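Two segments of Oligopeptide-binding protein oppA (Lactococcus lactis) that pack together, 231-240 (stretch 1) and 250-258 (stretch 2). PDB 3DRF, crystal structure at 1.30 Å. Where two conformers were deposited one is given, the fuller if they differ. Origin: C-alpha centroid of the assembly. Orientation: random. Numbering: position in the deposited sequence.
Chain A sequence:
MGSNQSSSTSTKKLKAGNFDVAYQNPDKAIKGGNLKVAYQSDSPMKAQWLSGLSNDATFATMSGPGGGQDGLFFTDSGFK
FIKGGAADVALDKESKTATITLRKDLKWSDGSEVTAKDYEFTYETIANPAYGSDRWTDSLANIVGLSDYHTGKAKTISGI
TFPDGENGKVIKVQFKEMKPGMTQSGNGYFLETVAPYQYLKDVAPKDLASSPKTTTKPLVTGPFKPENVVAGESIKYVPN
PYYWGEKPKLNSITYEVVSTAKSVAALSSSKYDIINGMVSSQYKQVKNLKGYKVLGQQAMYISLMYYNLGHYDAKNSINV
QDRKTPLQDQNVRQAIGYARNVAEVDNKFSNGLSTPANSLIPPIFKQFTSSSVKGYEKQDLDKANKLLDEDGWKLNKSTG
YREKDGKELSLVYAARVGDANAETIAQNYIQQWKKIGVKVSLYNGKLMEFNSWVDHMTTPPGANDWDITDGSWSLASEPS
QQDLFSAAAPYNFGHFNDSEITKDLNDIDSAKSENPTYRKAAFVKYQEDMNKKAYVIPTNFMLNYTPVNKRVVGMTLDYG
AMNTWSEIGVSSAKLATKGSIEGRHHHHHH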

# COMPACT_ATOMS: atom_id res chain seq x y z
N ALA A 231 0.53 -21.93 -6.92
CA ALA A 231 1.48 -21.05 -6.25
C ALA A 231 2.29 -20.25 -7.25
O ALA A 231 2.82 -20.78 -8.19
N GLY A 232 2.35 -18.95 -7.04
CA GLY A 232 3.17 -18.09 -7.87
C GLY A 232 2.49 -17.66 -9.18
O GLY A 232 2.96 -16.78 -9.81
N GLU A 233 1.39 -18.30 -9.53
CA GLU A 233 0.81 -18.11 -10.87
C GLU A 233 -0.65 -17.68 -10.98
O GLU A 233 -0.95 -16.74 -11.67
N SER A 234 -1.55 -18.41 -10.37
CA SER A 234 -2.97 -18.27 -10.71
C SER A 234 -3.96 -18.74 -9.64
O SER A 234 -3.62 -19.46 -8.74
N ILE A 235 -5.19 -18.30 -9.82
CA ILE A 235 -6.33 -18.72 -9.02
C ILE A 235 -7.50 -19.06 -9.98
O ILE A 235 -7.78 -18.32 -10.88
N LYS A 236 -8.15 -20.18 -9.75
CA LYS A 236 -9.44 -20.51 -10.41
C LYS A 236 -10.54 -20.28 -9.40
O LYS A 236 -10.64 -20.94 -8.39
N TYR A 237 -11.37 -19.33 -9.71
CA TYR A 237 -12.51 -19.00 -8.89
C TYR A 237 -13.84 -19.61 -9.42
O TYR A 237 -14.12 -19.59 -10.63
N VAL A 238 -14.65 -20.13 -8.49
CA VAL A 238 -16.01 -20.60 -8.80
C VAL A 238 -16.95 -19.94 -7.81
O VAL A 238 -16.47 -19.42 -6.80
N PRO A 239 -18.25 -19.93 -8.04
CA PRO A 239 -19.12 -19.22 -7.09
C PRO A 239 -19.06 -19.86 -5.70
O PRO A 239 -18.93 -21.05 -5.56
N ASN A 240 -19.15 -19.00 -4.70
CA ASN A 240 -19.28 -19.41 -3.30
C ASN A 240 -20.77 -19.52 -2.96
O ASN A 240 -21.43 -18.57 -2.86
N LEU A 250 -21.46 -15.09 -13.59
CA LEU A 250 -20.43 -15.95 -14.17
C LEU A 250 -20.37 -17.34 -13.58
O LEU A 250 -20.74 -17.52 -12.46
N ASN A 251 -19.98 -18.30 -14.41
CA ASN A 251 -19.62 -19.63 -13.97
C ASN A 251 -18.23 -19.71 -13.35
O ASN A 251 -18.06 -20.44 -12.43
N SER A 252 -17.25 -18.98 -13.88
CA SER A 252 -15.91 -19.04 -13.29
C SER A 252 -15.14 -17.79 -13.66
O SER A 252 -15.50 -17.10 -14.56
N ILE A 253 -14.07 -17.56 -12.91
CA ILE A 253 -13.05 -16.56 -13.23
C ILE A 253 -11.67 -17.15 -13.03
O ILE A 253 -11.44 -17.69 -11.99
N THR A 254 -10.78 -17.03 -13.99
CA THR A 254 -9.39 -17.39 -13.78
C THR A 254 -8.63 -16.06 -13.61
O THR A 254 -8.91 -15.06 -14.28
N TYR A 255 -7.71 -16.03 -12.68
CA TYR A 255 -6.95 -14.80 -12.40
C TYR A 255 -5.48 -15.19 -12.35
O TYR A 255 -5.12 -16.00 -11.54
N GLU A 256 -4.67 -14.64 -13.26
CA GLU A 256 -3.30 -15.07 -13.48
C GLU A 256 -2.33 -13.90 -13.42
O GLU A 256 -2.70 -12.84 -13.84
N VAL A 257 -1.08 -14.09 -13.16
CA VAL A 257 -0.11 -13.03 -13.42
C VAL A 257 0.34 -13.13 -14.88
O VAL A 257 0.28 -14.20 -15.50
N VAL A 258 0.68 -12.00 -15.45
CA VAL A 258 1.27 -11.87 -16.78
C VAL A 258 2.39 -10.84 -16.79
O VAL A 258 2.31 -9.81 -16.11

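Antiparallel pairing of strands 234-239 and 252-258 in the oligopeptide-binding protein OppA, with the side chains sorted onto the two faces of the sheet. Backbone hydrogen bonds hold the strands together and so fix where each side chain emerges. Ile 235 and Tyr 255 bond reciprocally (Ile 235 N to Tyr 255 O, 2.9 Å; Tyr 255 N to Ile 235 O, 2.9 Å), as do Tyr 237 and Ile 253 (Tyr 237 N to Ile 253 O, 2.8 Å; Ile 253 N to Tyr 237 O, 3.1 Å). A fifth bond, Val 257 N to Glu 233 O at 3.0 Å, extends the ladder just before the first strand begins. CA-H...O contacts fill the gaps between these bonds, among them Ser 234 CA to Tyr 255 O at 3.2 Å and Ser 252 CA to Tyr 237 O at 3.3 Å.

Apolar packing gathers on the face carrying Ile 235, Tyr 237, Ile 253 and Tyr 255, all buried. Both isoleucines are m,t. Tyr 237 (chi1 m) sits beside its partner, its CB 4.1 Å from Ile 253 CB, and its ring reaches along the sheet toward the next pair, where Tyr 237 CE2 lies 4.2 Å from Tyr 255 CB. That CB meets the edge of the Tyr 237 ring, near its plane. Tyr 255, with chi1 at -145°, between wells, starts on this face, but its end leads away from the other stretch. Both tyrosine hydroxyls find hydrogen bonds elsewhere in the structure.

The other face carries Ser 234, Lys 236, Thr 254 and Glu 256, more open to solvent and touching mainly through carbon. Ser 234 (p) places CB 3.8 Å from CG of Glu 256 (m,t). The extended Lys 236 (t,t,t, chi4 -144°) runs past Thr 254 (p), Lys 236 CG to Thr 254 CG2 being 4.3 Å, and brings CE to 4.2 Å from Ser 252 CB. No side-chain hydrogen bond crosses between the stretches.

At the ends, side chains meet backbone. Pro 239, which has no amide hydrogen to donate, puts CD 3.3 Å from Asn 251 O and CG 3.8 Å from Leu 250 O. At the opposite end, Val 257 (m), its CB pointing sideways, brings CG2 to 3.8 Å from Gly 232 O. Gly 232 has phi/psi of 84/-13°, where a CB would jam against the preceding carbonyl. One water links backbone oxygens here, donating to Val 257 O at 2.9 Å and weakly to Glu 233 O at 3.4 Å.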

# COMPACT_ATOMS: atom_id res chain seq x y z
CB ALA A 231 2.39 -21.85 -5.31
CB GLU A 233 0.98 -19.43 -11.67
CG GLU A 233 2.41 -19.89 -11.87
CD GLU A 233 2.50 -21.17 -12.74
OE1 GLU A 233 1.54 -21.53 -13.34
OE2 GLU A 233 3.56 -21.72 -12.71
CB SER A 234 -3.25 -19.07 -12.02
OG SER A 234 -3.12 -20.44 -11.77
CB ILE A 235 -6.87 -17.57 -8.15
CG1 ILE A 235 -5.75 -16.89 -7.32
CG2 ILE A 235 -8.03 -18.05 -7.25
CD1 ILE A 235 -6.13 -15.49 -6.79
CB LYS A 236 -9.55 -21.98 -10.94
CG LYS A 236 -10.82 -22.14 -11.89
CD LYS A 236 -11.24 -23.55 -12.21
CE LYS A 236 -12.70 -23.60 -12.74
NZ LYS A 236 -13.54 -24.76 -12.33
CB TYR A 237 -12.68 -17.50 -8.92
CG TYR A 237 -11.74 -16.66 -8.08
CD1 TYR A 237 -11.87 -16.64 -6.70
CD2 TYR A 237 -10.82 -15.80 -8.66
CE1 TYR A 237 -11.05 -15.77 -5.90
CE2 TYR A 237 -10.02 -14.97 -7.88
CZ TYR A 237 -10.15 -14.97 -6.52
OH TYR A 237 -9.45 -14.13 -5.71
CB VAL A 238 -16.12 -22.18 -8.68
CG1 VAL A 238 -15.11 -22.80 -9.65
CG2 VAL A 238 -15.87 -22.64 -7.24
CB PRO A 239 -20.50 -19.43 -7.71
CG PRO A 239 -20.23 -19.49 -9.22
CD PRO A 239 -18.99 -20.35 -9.26
CB ASN A 240 -18.59 -18.35 -2.40
CG ASN A 240 -18.89 -18.55 -0.93
OD1 ASN A 240 -19.35 -19.57 -0.50
ND2 ASN A 240 -18.59 -17.55 -0.16
CB LEU A 250 -19.03 -15.34 -14.06
CG LEU A 250 -18.78 -14.01 -14.78
CD1 LEU A 250 -17.54 -13.30 -14.21
CD2 LEU A 250 -18.56 -14.19 -16.31
CB ASN A 251 -19.73 -20.61 -15.16
CG ASN A 251 -19.46 -22.06 -14.77
OD1 ASN A 251 -20.16 -22.64 -14.01
ND2 ASN A 251 -18.41 -22.58 -15.27
CB SER A 252 -15.15 -20.28 -13.74
OG SER A 252 -14.66 -20.14 -15.06
CB ILE A 253 -13.16 -15.29 -12.30
CG1 ILE A 253 -14.53 -14.64 -12.38
CG2 ILE A 253 -12.01 -14.26 -12.68
CD1 ILE A 253 -14.87 -13.64 -11.22
CB THR A 254 -8.85 -18.25 -14.93
OG1 THR A 254 -8.91 -17.48 -16.15
CG2 THR A 254 -9.69 -19.50 -15.03
CB TYR A 255 -7.43 -14.16 -11.08
CG TYR A 255 -7.42 -12.62 -11.04
CD1 TYR A 255 -6.41 -11.88 -11.59
CD2 TYR A 255 -8.43 -11.94 -10.45
CE1 TYR A 255 -6.40 -10.51 -11.52
CE2 TYR A 255 -8.43 -10.57 -10.39
CZ TYR A 255 -7.42 -9.87 -10.94
OH TYR A 255 -7.45 -8.50 -10.93
CB GLU A 256 -3.15 -15.78 -14.88
CG GLU A 256 -4.07 -16.97 -15.12
CD GLU A 256 -3.75 -17.70 -16.41
OE1 GLU A 256 -3.06 -17.22 -17.28
OE2 GLU A 256 -4.25 -18.79 -16.48
CB VAL A 257 1.11 -13.01 -12.45
CG1 VAL A 257 0.66 -12.60 -11.03
CG2 VAL A 257 1.85 -14.34 -12.45
CB VAL A 258 0.21 -11.47 -17.83
CG1 VAL A 258 -0.35 -10.09 -17.52
CG2 VAL A 258 0.81 -11.50 -19.23
O HOH W 1 0.74 -16.88 -14.60